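Local structure of superoxide dismutase (Anaplasma phagocytophilum, 3JS4) at residues A183-W188 / K201-V206; I98-F103 / S148-L153; N136-S141 / L162-T167. The protein probably removes superoxide radicals by dismutating them to oxygen and hydrogen peroxide through alternate reduction and oxidation of an active-site iron ion. One frame throughout, in Å; residues are numbered along the deposited sequence.

Contact 1: residues A183-W188 / K201-V206. With FE (Fe (III) ion), chain E.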
loop_
_atom_site.group_PDB
_atom_site.type_symbol
_atom_site.label_atom_id
_atom_site.label_comp_id
_atom_site.label_asym_id
_atom_site.label_seq_id
_atom_site.Cartn_x
_atom_site.Cartn_y
_atom_site.Cartn_z
ATOM N N ALA A 183 -0.330 6.197 -2.374
ATOM C CA ALA A 183 -1.124 5.533 -1.323
ATOM C C ALA A 183 -1.555 4.163 -1.809
ATOM O O ALA A 183 -1.676 3.941 -3.021
ATOM C CB ALA A 183 -2.365 6.375 -0.953
ATOM N N THR A 184 -1.801 3.240 -0.870
ATOM C CA THR A 184 -2.278 1.925 -1.244
ATOM C C THR A 184 -3.388 1.460 -0.297
ATOM O O THR A 184 -3.462 1.877 0.860
ATOM C CB THR A 184 -1.132 0.854 -1.316
ATOM O OG1 THR A 184 -1.604 -0.346 -1.942
ATOM C CG2 THR A 184 -0.597 0.490 0.073
ATOM N N MET A 185 -4.232 0.592 -0.831
ATOM C CA MET A 185 -5.260 -0.122 -0.106
ATOM C C MET A 185 -5.073 -1.621 -0.371
ATOM O O MET A 185 -5.170 -2.087 -1.522
ATOM C CB MET A 185 -6.636 0.322 -0.598
ATOM C CG MET A 185 -7.775 -0.515 -0.020
ATOM S SD MET A 185 -9.410 -0.023 -0.621
ATOM C CE MET A 185 -9.336 -0.491 -2.361
ATOM N N ASP A 186 -4.762 -2.353 0.689
ATOM C CA ASP A 186 -4.636 -3.814 0.669
ATOM C C ASP A 186 -5.988 -4.434 0.324
ATOM O O ASP A 186 -6.990 -4.180 1.021
ATOM C CB ASP A 186 -4.223 -4.249 2.094
ATOM C CG ASP A 186 -3.774 -5.702 2.194
ATOM O OD1 ASP A 186 -3.877 -6.466 1.227
ATOM O OD2 ASP A 186 -3.330 -6.091 3.291
ATOM N N VAL A 187 -6.050 -5.235 -0.738
ATOM C CA VAL A 187 -7.254 -6.041 -0.971
ATOM C C VAL A 187 -7.078 -7.572 -0.839
ATOM O O VAL A 187 -7.971 -8.346 -1.263
ATOM C CB VAL A 187 -8.033 -5.639 -2.280
ATOM C CG1 VAL A 187 -8.473 -4.146 -2.205
ATOM C CG2 VAL A 187 -7.243 -5.938 -3.517
ATOM N N TRP A 188 -5.967 -8.013 -0.219
ATOM C CA TRP A 188 -5.927 -9.395 0.227
ATOM C C TRP A 188 -7.128 -9.582 1.136
ATOM O O TRP A 188 -7.475 -8.678 1.939
ATOM C CB TRP A 188 -4.658 -9.714 1.012
ATOM C CG TRP A 188 -3.388 -9.922 0.188
ATOM C CD1 TRP A 188 -2.757 -8.996 -0.615
ATOM C CD2 TRP A 188 -2.573 -11.095 0.163
ATOM N NE1 TRP A 188 -1.620 -9.543 -1.175
ATOM C CE2 TRP A 188 -1.471 -10.823 -0.698
ATOM C CE3 TRP A 188 -2.648 -12.349 0.804
ATOM C CZ2 TRP A 188 -0.464 -11.764 -0.954
ATOM C CZ3 TRP A 188 -1.636 -13.294 0.541
ATOM C CH2 TRP A 188 -0.564 -12.989 -0.334
ATOM N N LYS A 201 -16.551 -4.482 -1.259
ATOM C CA LYS A 201 -17.053 -3.132 -1.537
ATOM C C LYS A 201 -17.310 -2.335 -0.265
ATOM O O LYS A 201 -16.999 -1.155 -0.229
ATOM C CB LYS A 201 -18.316 -3.129 -2.403
ATOM C CG LYS A 201 -18.633 -1.714 -2.933
ATOM C CD LYS A 201 -19.844 -1.666 -3.823
ATOM C CE LYS A 201 -20.008 -0.265 -4.456
ATOM N NZ LYS A 201 -20.174 0.802 -3.400
ATOM N N LYS A 202 -17.886 -2.968 0.761
ATOM C CA LYS A 202 -18.123 -2.262 2.021
ATOM C C LYS A 202 -16.825 -1.728 2.597
ATOM O O LYS A 202 -16.762 -0.585 3.009
ATOM C CB LYS A 202 -18.849 -3.131 3.059
ATOM C CG LYS A 202 -20.084 -2.453 3.549
ATOM C CD LYS A 202 -20.722 -3.150 4.747
ATOM C CE LYS A 202 -21.530 -2.143 5.555
ATOM N NZ LYS A 202 -22.234 -2.776 6.718
ATOM N N TYR A 203 -15.785 -2.561 2.592
ATOM C CA TYR A 203 -14.444 -2.148 3.038
ATOM C C TYR A 203 -13.842 -1.038 2.164
ATOM O O TYR A 203 -13.214 -0.116 2.680
ATOM C CB TYR A 203 -13.497 -3.362 3.063
ATOM C CG TYR A 203 -12.006 -3.061 3.015
ATOM C CD1 TYR A 203 -11.332 -2.560 4.131
ATOM C CD2 TYR A 203 -11.259 -3.371 1.891
ATOM C CE1 TYR A 203 -9.950 -2.313 4.093
ATOM C CE2 TYR A 203 -9.895 -3.128 1.838
ATOM C CZ TYR A 203 -9.239 -2.616 2.947
ATOM O OH TYR A 203 -7.869 -2.386 2.904
ATOM N N ILE A 204 -14.013 -1.132 0.847
ATOM C CA ILE A 204 -13.508 -0.070 -0.049
ATOM C C ILE A 204 -14.234 1.267 0.228
ATOM O O ILE A 204 -13.605 2.334 0.256
ATOM C CB ILE A 204 -13.608 -0.453 -1.554
ATOM C CG1 ILE A 204 -12.752 -1.692 -1.845
ATOM C CG2 ILE A 204 -13.108 0.713 -2.440
ATOM C CD1 ILE A 204 -12.981 -2.297 -3.217
ATOM N N ASP A 205 -15.548 1.189 0.443
ATOM C CA ASP A 205 -16.351 2.360 0.779
ATOM C C ASP A 205 -15.843 3.023 2.036
ATOM O O ASP A 205 -15.654 4.238 2.061
ATOM C CB ASP A 205 -17.825 2.005 0.954
ATOM C CG ASP A 205 -18.501 1.610 -0.346
ATOM O OD1 ASP A 205 -17.909 1.784 -1.436
ATOM O OD2 ASP A 205 -19.651 1.125 -0.266
ATOM N N VAL A 206 -15.612 2.213 3.068
ATOM C CA VAL A 206 -15.111 2.700 4.332
ATOM C C VAL A 206 -13.704 3.311 4.188
ATOM O O VAL A 206 -13.404 4.361 4.777
ATOM C CB VAL A 206 -15.135 1.581 5.377
ATOM C CG1 VAL A 206 -14.281 1.948 6.558
ATOM C CG2 VAL A 206 -16.567 1.315 5.820
HETATM FE FE FE E . -2.214 -7.548 4.178
HETATM O O HOH W 1 -1.489 -8.298 2.184
#
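M185 and I204 have the nearest pair of CA atoms, 8.2 Å apart, where strand segment 183-186 and helix segment 201-206 run roughly antiparallel at 152° and their axes come within 10.4 Å. That separation is wide enough for one layer of side chains. Across it Y203 makes the single hydrogen bond of the contact: its OH donates to D186 O over 2.7 Å, in the carbonyl plane and on a lone pair, with a C=O...O angle of 141°. The same hydroxyl is also hydrogen-bonded to Y104 OH of helix 89-106, so two partners fix the far end of the ring. M185 runs past Y203 in the opposite direction. Its CG lies 3.8 Å from Y203 CE2, and its SD stands 4.7 Å from the centroid of that ring, obliquely to it, in a Met-aromatic contact. The chain is extended up to the sulfur and then bends at chi3 (68°), which carries M185 CE to 3.7 Å from I204 CG1. V187 CG1 adds a looser touch at the edge of the tyrosine ring. D186 meanwhile works in another direction: its OD2 binds the iron at 2.0 Å, completing a site with H45, H101, H190 and a water. Its OD1 accepts W188 N at 3.0 Å from above the carboxylate plane, forming an Asx turn. Backbone oxygen and carboxylate of D186 are thus both engaged. Y203, bonded to the main chain of a metal ligand, is therefore a second-shell residue that probably helps set the position of D186, while the surrounding apolar atoms bury this bond.

Contact 2: residues I98-F103 / S148-L153. With FE (Fe (III) ion), chain E.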
loop_
_atom_site.group_PDB
_atom_site.type_symbol
_atom_site.label_atom_id
_atom_site.label_comp_id
_atom_site.label_asym_id
_atom_site.label_seq_id
_atom_site.Cartn_x
_atom_site.Cartn_y
_atom_site.Cartn_z
ATOM N N ILE A 98 6.467 -6.682 3.147
ATOM C CA ILE A 98 6.780 -5.792 4.280
ATOM C C ILE A 98 6.671 -4.331 3.833
ATOM O O ILE A 98 6.028 -3.498 4.497
ATOM C CB ILE A 98 8.185 -6.020 4.885
ATOM C CG1 ILE A 98 8.336 -7.427 5.481
ATOM C CG2 ILE A 98 8.440 -4.964 5.978
ATOM C CD1 ILE A 98 9.849 -7.810 5.732
ATOM N N TRP A 99 7.309 -4.034 2.702
ATOM C CA TRP A 99 7.294 -2.677 2.124
ATOM C C TRP A 99 5.845 -2.236 1.860
ATOM O O TRP A 99 5.456 -1.119 2.214
ATOM C CB TRP A 99 8.123 -2.628 0.813
ATOM C CG TRP A 99 8.356 -1.180 0.317
ATOM C CD1 TRP A 99 9.494 -0.414 0.503
ATOM C CD2 TRP A 99 7.434 -0.351 -0.423
ATOM N NE1 TRP A 99 9.324 0.831 -0.063
ATOM C CE2 TRP A 99 8.074 0.899 -0.636
ATOM C CE3 TRP A 99 6.130 -0.545 -0.929
ATOM C CZ2 TRP A 99 7.453 1.958 -1.334
ATOM C CZ3 TRP A 99 5.508 0.512 -1.621
ATOM C CH2 TRP A 99 6.187 1.749 -1.824
ATOM N N ASN A 100 5.045 -3.104 1.238
ATOM C CA ASN A 100 3.642 -2.779 0.952
ATOM C C ASN A 100 2.802 -2.484 2.203
ATOM O O ASN A 100 1.979 -1.568 2.210
ATOM C CB ASN A 100 2.960 -3.931 0.218
ATOM C CG ASN A 100 3.554 -4.194 -1.160
ATOM O OD1 ASN A 100 4.190 -3.329 -1.748
ATOM N ND2 ASN A 100 3.321 -5.405 -1.682
ATOM N N HIS A 101 2.945 -3.307 3.230
ATOM C CA HIS A 101 2.210 -3.074 4.482
ATOM C C HIS A 101 2.663 -1.778 5.172
ATOM O O HIS A 101 1.827 -1.030 5.684
ATOM C CB HIS A 101 2.317 -4.286 5.427
ATOM C CG HIS A 101 1.450 -5.433 5.006
ATOM N ND1 HIS A 101 1.855 -6.360 4.061
ATOM C CD2 HIS A 101 0.177 -5.765 5.340
ATOM C CE1 HIS A 101 0.885 -7.243 3.876
ATOM N NE2 HIS A 101 -0.154 -6.891 4.616
ATOM N N ASP A 102 3.967 -1.495 5.166
ATOM C CA ASP A 102 4.454 -0.240 5.766
ATOM C C ASP A 102 3.732 0.914 5.044
ATOM O O ASP A 102 3.256 1.862 5.681
ATOM C CB ASP A 102 5.985 -0.044 5.615
ATOM C CG ASP A 102 6.834 -0.935 6.543
ATOM O OD1 ASP A 102 6.340 -1.546 7.515
ATOM O OD2 ASP A 102 8.059 -1.010 6.288
ATOM N N PHE A 103 3.654 0.831 3.718
ATOM C CA PHE A 103 3.043 1.884 2.899
ATOM C C PHE A 103 1.547 1.986 3.197
ATOM O O PHE A 103 0.977 3.092 3.258
ATOM C CB PHE A 103 3.227 1.556 1.404
ATOM C CG PHE A 103 3.242 2.778 0.505
ATOM C CD1 PHE A 103 4.318 3.656 0.529
ATOM C CD2 PHE A 103 2.189 3.035 -0.371
ATOM C CE1 PHE A 103 4.341 4.791 -0.292
ATOM C CE2 PHE A 103 2.204 4.146 -1.200
ATOM C CZ PHE A 103 3.295 5.026 -1.173
ATOM N N SER A 148 -5.816 -12.069 -4.543
ATOM C CA SER A 148 -5.098 -11.221 -3.583
ATOM C C SER A 148 -4.368 -10.091 -4.304
ATOM O O SER A 148 -3.896 -10.284 -5.425
ATOM C CB SER A 148 -4.054 -12.069 -2.822
ATOM O OG SER A 148 -4.631 -13.249 -2.257
ATOM N N GLY A 149 -4.245 -8.935 -3.652
ATOM C CA GLY A 149 -3.477 -7.828 -4.219
ATOM C C GLY A 149 -3.652 -6.480 -3.558
ATOM O O GLY A 149 -4.035 -6.397 -2.383
ATOM N N TRP A 150 -3.371 -5.424 -4.330
ATOM C CA TRP A 150 -3.261 -4.064 -3.818
ATOM C C TRP A 150 -3.830 -3.066 -4.842
ATOM O O TRP A 150 -3.674 -3.244 -6.057
ATOM C CB TRP A 150 -1.782 -3.702 -3.569
ATOM C CG TRP A 150 -1.120 -4.602 -2.580
ATOM C CD1 TRP A 150 -0.547 -5.816 -2.833
ATOM C CD2 TRP A 150 -1.000 -4.386 -1.152
ATOM N NE1 TRP A 150 -0.061 -6.365 -1.658
ATOM C CE2 TRP A 150 -0.327 -5.513 -0.614
ATOM C CE3 TRP A 150 -1.366 -3.343 -0.294
ATOM C CZ2 TRP A 150 -0.025 -5.637 0.768
ATOM C CZ3 TRP A 150 -1.052 -3.461 1.077
ATOM C CH2 TRP A 150 -0.412 -4.610 1.587
ATOM N N VAL A 151 -4.438 -1.995 -4.340
ATOM C CA VAL A 151 -4.849 -0.861 -5.174
ATOM C C VAL A 151 -3.945 0.338 -4.850
ATOM O O VAL A 151 -3.684 0.633 -3.676
ATOM C CB VAL A 151 -6.329 -0.548 -4.927
ATOM C CG1 VAL A 151 -6.812 0.675 -5.706
ATOM C CG2 VAL A 151 -7.155 -1.780 -5.276
ATOM N N TRP A 152 -3.434 0.985 -5.892
ATOM C CA TRP A 152 -2.529 2.127 -5.733
ATOM C C TRP A 152 -3.073 3.406 -6.376
ATOM O O TRP A 152 -3.530 3.385 -7.531
ATOM C CB TRP A 152 -1.157 1.821 -6.366
ATOM C CG TRP A 152 -0.592 0.500 -5.934
ATOM C CD1 TRP A 152 -0.896 -0.726 -6.440
ATOM C CD2 TRP A 152 0.344 0.275 -4.868
ATOM N NE1 TRP A 152 -0.208 -1.705 -5.760
ATOM C CE2 TRP A 152 0.559 -1.122 -4.790
ATOM C CE3 TRP A 152 1.022 1.118 -3.976
ATOM C CZ2 TRP A 152 1.448 -1.701 -3.870
ATOM C CZ3 TRP A 152 1.906 0.527 -3.033
ATOM C CH2 TRP A 152 2.098 -0.857 -2.999
ATOM N N LEU A 153 -2.968 4.517 -5.648
ATOM C CA LEU A 153 -2.995 5.843 -6.260
ATOM C C LEU A 153 -1.545 6.175 -6.602
ATOM O O LEU A 153 -0.662 6.118 -5.736
ATOM C CB LEU A 153 -3.587 6.911 -5.316
ATOM C CG LEU A 153 -3.616 8.358 -5.830
ATOM C CD1 LEU A 153 -4.399 8.445 -7.167
ATOM C CD2 LEU A 153 -4.206 9.342 -4.790
HETATM FE FE FE E . -2.214 -7.548 4.178
HETATM O O HOH W 1 -1.489 -8.298 2.184
#
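N100 ND2, beside the rings of W150 and W152, is gripped by two acceptors, Q97 OE1 and A170 O, and these bonds fix how the amide is turned. The rest of N100 then serves the contact. Its CB sits over the six-membered ring of W150, 3.7 Å from the centroid and 20° off the normal, which is a CH-pi contact. Its OD1 lies in the plane of W152, at the ring edge, 3.5 Å from CH2. W150 in turn uses a second surface: with CG anti to its carbonyl carbon (chi1 -60°), the indole extends toward the helix and points its edge at one face of H101. The evidence for an edge-to-face pair is a centroid separation of 5.0 Å and planes 87° apart, with W150 CH2 over the centre of the imidazole. H101 NE2 binds the iron at 2.2 Å, and its ND1 is hydrogen-bonded to Q97 O, so metal, backbone oxygen and indole edge together hold the ring. Farther along, W152 is met by two aromatic residues of the helix. Its CZ3 is 3.7 Å from F103 CD2, the two rings being inclined to each other, and 3.9 Å from W99 CZ3 at the edge of that indole. W152 NE1 is satisfied by T167 OG1 of the adjoining strand 161-168. Helix 89-106 of the alpha-hairpin domain and strand 149-156 of the C-terminal domain thereby meet through an aromatic layer whose W150 end packs against the iron ligands H101 and D186, consistent with the two-domain metal site of iron/manganese superoxide dismutases.

Contact 3: residues N136-S141 / L162-T167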
loop_
_atom_site.group_PDB
_atom_site.type_symbol
_atom_site.label_atom_id
_atom_site.label_comp_id
_atom_site.label_asym_id
_atom_site.label_seq_id
_atom_site.Cartn_x
_atom_site.Cartn_y
_atom_site.Cartn_z
ATOM N N ASN A 136 -14.855 6.586 -7.965
ATOM C CA ASN A 136 -15.302 5.535 -8.882
ATOM C C ASN A 136 -14.175 4.699 -9.449
ATOM O O ASN A 136 -14.318 3.486 -9.550
ATOM C CB ASN A 136 -16.196 6.090 -9.995
ATOM C CG ASN A 136 -17.548 6.580 -9.463
ATOM O OD1 ASN A 136 -17.945 6.249 -8.334
ATOM N ND2 ASN A 136 -18.244 7.383 -10.254
ATOM N N ALA A 137 -13.053 5.337 -9.789
ATOM C CA ALA A 137 -11.915 4.630 -10.379
ATOM C C ALA A 137 -11.263 3.749 -9.314
ATOM O O ALA A 137 -10.930 2.596 -9.574
ATOM C CB ALA A 137 -10.905 5.617 -10.944
ATOM N N PHE A 138 -11.100 4.305 -8.118
ATOM C CA PHE A 138 -10.500 3.590 -7.016
ATOM C C PHE A 138 -11.351 2.377 -6.642
ATOM O O PHE A 138 -10.806 1.297 -6.413
ATOM C CB PHE A 138 -10.310 4.527 -5.817
ATOM C CG PHE A 138 -9.251 4.074 -4.845
ATOM C CD1 PHE A 138 -9.588 3.322 -3.736
ATOM C CD2 PHE A 138 -7.910 4.404 -5.051
ATOM C CE1 PHE A 138 -8.599 2.909 -2.821
ATOM C CE2 PHE A 138 -6.923 3.995 -4.145
ATOM C CZ PHE A 138 -7.276 3.237 -3.023
ATOM N N THR A 139 -12.678 2.546 -6.610
ATOM C CA THR A 139 -13.587 1.457 -6.217
ATOM C C THR A 139 -13.602 0.352 -7.281
ATOM O O THR A 139 -13.507 -0.833 -6.960
ATOM C CB THR A 139 -15.031 1.980 -5.938
ATOM O OG1 THR A 139 -14.994 2.982 -4.908
ATOM C CG2 THR A 139 -15.961 0.845 -5.501
ATOM N N THR A 140 -13.672 0.762 -8.550
ATOM C CA THR A 140 -13.673 -0.157 -9.688
ATOM C C THR A 140 -12.400 -0.989 -9.691
ATOM O O THR A 140 -12.416 -2.194 -9.991
ATOM C CB THR A 140 -13.792 0.651 -11.009
ATOM O OG1 THR A 140 -15.060 1.315 -11.028
ATOM C CG2 THR A 140 -13.673 -0.235 -12.260
ATOM N N SER A 141 -11.287 -0.323 -9.390
ATOM C CA SER A 141 -9.992 -0.980 -9.414
ATOM C C SER A 141 -9.921 -2.033 -8.295
ATOM O O SER A 141 -9.434 -3.144 -8.505
ATOM C CB SER A 141 -8.868 0.040 -9.304
ATOM O OG SER A 141 -7.609 -0.597 -9.175
ATOM N N LEU A 162 -2.360 11.814 -12.082
ATOM C CA LEU A 162 -2.620 10.752 -11.133
ATOM C C LEU A 162 -3.335 9.631 -11.882
ATOM O O LEU A 162 -4.061 9.884 -12.851
ATOM C CB LEU A 162 -3.487 11.259 -9.976
ATOM C CG LEU A 162 -2.986 12.473 -9.176
ATOM C CD1 LEU A 162 -4.074 12.930 -8.206
ATOM C CD2 LEU A 162 -1.700 12.153 -8.391
ATOM N N LYS A 163 -3.080 8.395 -11.460
ATOM C CA LYS A 163 -3.758 7.220 -11.992
ATOM C C LYS A 163 -4.084 6.287 -10.831
ATOM O O LYS A 163 -3.416 6.326 -9.796
ATOM C CB LYS A 163 -2.852 6.465 -12.968
ATOM C CG LYS A 163 -2.460 7.203 -14.262
ATOM C CD LYS A 163 -3.609 7.357 -15.211
ATOM C CE LYS A 163 -3.231 8.273 -16.382
ATOM N NZ LYS A 163 -4.381 8.415 -17.308
ATOM N N VAL A 164 -5.096 5.441 -11.012
ATOM C CA VAL A 164 -5.298 4.295 -10.121
ATOM C C VAL A 164 -4.909 3.010 -10.867
ATOM O O VAL A 164 -5.361 2.791 -12.005
ATOM C CB VAL A 164 -6.742 4.219 -9.642
ATOM C CG1 VAL A 164 -6.948 2.978 -8.753
ATOM C CG2 VAL A 164 -7.133 5.514 -8.862
ATOM N N VAL A 165 -4.048 2.191 -10.255
ATOM C CA VAL A 165 -3.728 0.876 -10.820
ATOM C C VAL A 165 -3.828 -0.195 -9.731
ATOM O O VAL A 165 -3.688 0.112 -8.563
ATOM C CB VAL A 165 -2.304 0.808 -11.473
ATOM C CG1 VAL A 165 -2.171 1.807 -12.645
ATOM C CG2 VAL A 165 -1.181 1.060 -10.441
ATOM N N SER A 166 -4.038 -1.453 -10.106
ATOM C CA SER A 166 -3.956 -2.522 -9.121
ATOM C C SER A 166 -2.829 -3.509 -9.448
ATOM O O SER A 166 -2.354 -3.605 -10.603
ATOM C CB SER A 166 -5.296 -3.236 -8.947
ATOM O OG SER A 166 -5.770 -3.756 -10.181
ATOM N N THR A 167 -2.367 -4.197 -8.412
ATOM C CA THR A 167 -1.380 -5.246 -8.595
ATOM C C THR A 167 -1.830 -6.556 -7.936
ATOM O O THR A 167 -2.647 -6.562 -7.002
ATOM C CB THR A 167 -0.028 -4.831 -8.024
ATOM O OG1 THR A 167 -0.177 -4.525 -6.624
ATOM C CG2 THR A 167 0.525 -3.600 -8.788
HETATM O O HOH W 2 -8.451 -3.837 -10.859
#
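V164 faces A137, F138 and S141 where helix 131-144 lies against the three-stranded antiparallel sheet of the C-terminal alpha+beta domain. Segments 136-141 and 162-167 run almost parallel, 9° apart, with axes 8.2 Å from each other; F138 and V164 have CA atoms only 6.1 Å apart. The CB of V164 points toward the helix and splits there into two methyls with different neighbours. CG1, anti to the backbone N (chi1 178°), enters beside the helix backbone: S141 CB is 3.6 Å away, and the S141 OG, the F138 CA and the A137 O are close as well. CG2 comes to the edge of the F138 ring, near its plane, 4.0 Å from CD2, and touches A137 CB at 4.3 Å. The valine and the phenylalanine side chains cross at about a right angle. Deeper in the domain, F138 also packs on M185 of strand 179-186 and on L208 of helix 200-211, while V164 reaches F128 of helix 118-128. Beyond the valine the contact turns polar. S141 OG lies 3.5 Å from S166 CB, a van der Waals approach, and no direct hydrogen bond joins the two segments. S166 carries its OG between the backbone N and the carbonyl carbon (chi1 57°), where it is hydrogen-bonded to Q145 OE1 just past the helix. A water makes the remaining connection at this partly exposed end of the interface: it donates to S141 O at 2.6 Å and is hydrogen-bonded to S166 OG at 2.8 Å.

Overall arrangement
Along the chain the six segments come in the order 98-103, 136-141, 148-153, 162-167, 183-188, 201-206: contacts 2 and 3 alternate, and contact 1 opens after both have closed. All three draw one strand from the same antiparallel sheet, contact 2 from the central strand 149-156 and contacts 3 and 1 from its two neighbours. Contact 1 lies about 11 Å, centre to centre, from each of the others, which are about 13 Å apart. Helix 89-106 covers one face of the sheet, helices 131-144 and 200-211 the other, where M185 CE meets F138. Contacts 1 and 2 share the iron and its water, so the metal site joins both domains.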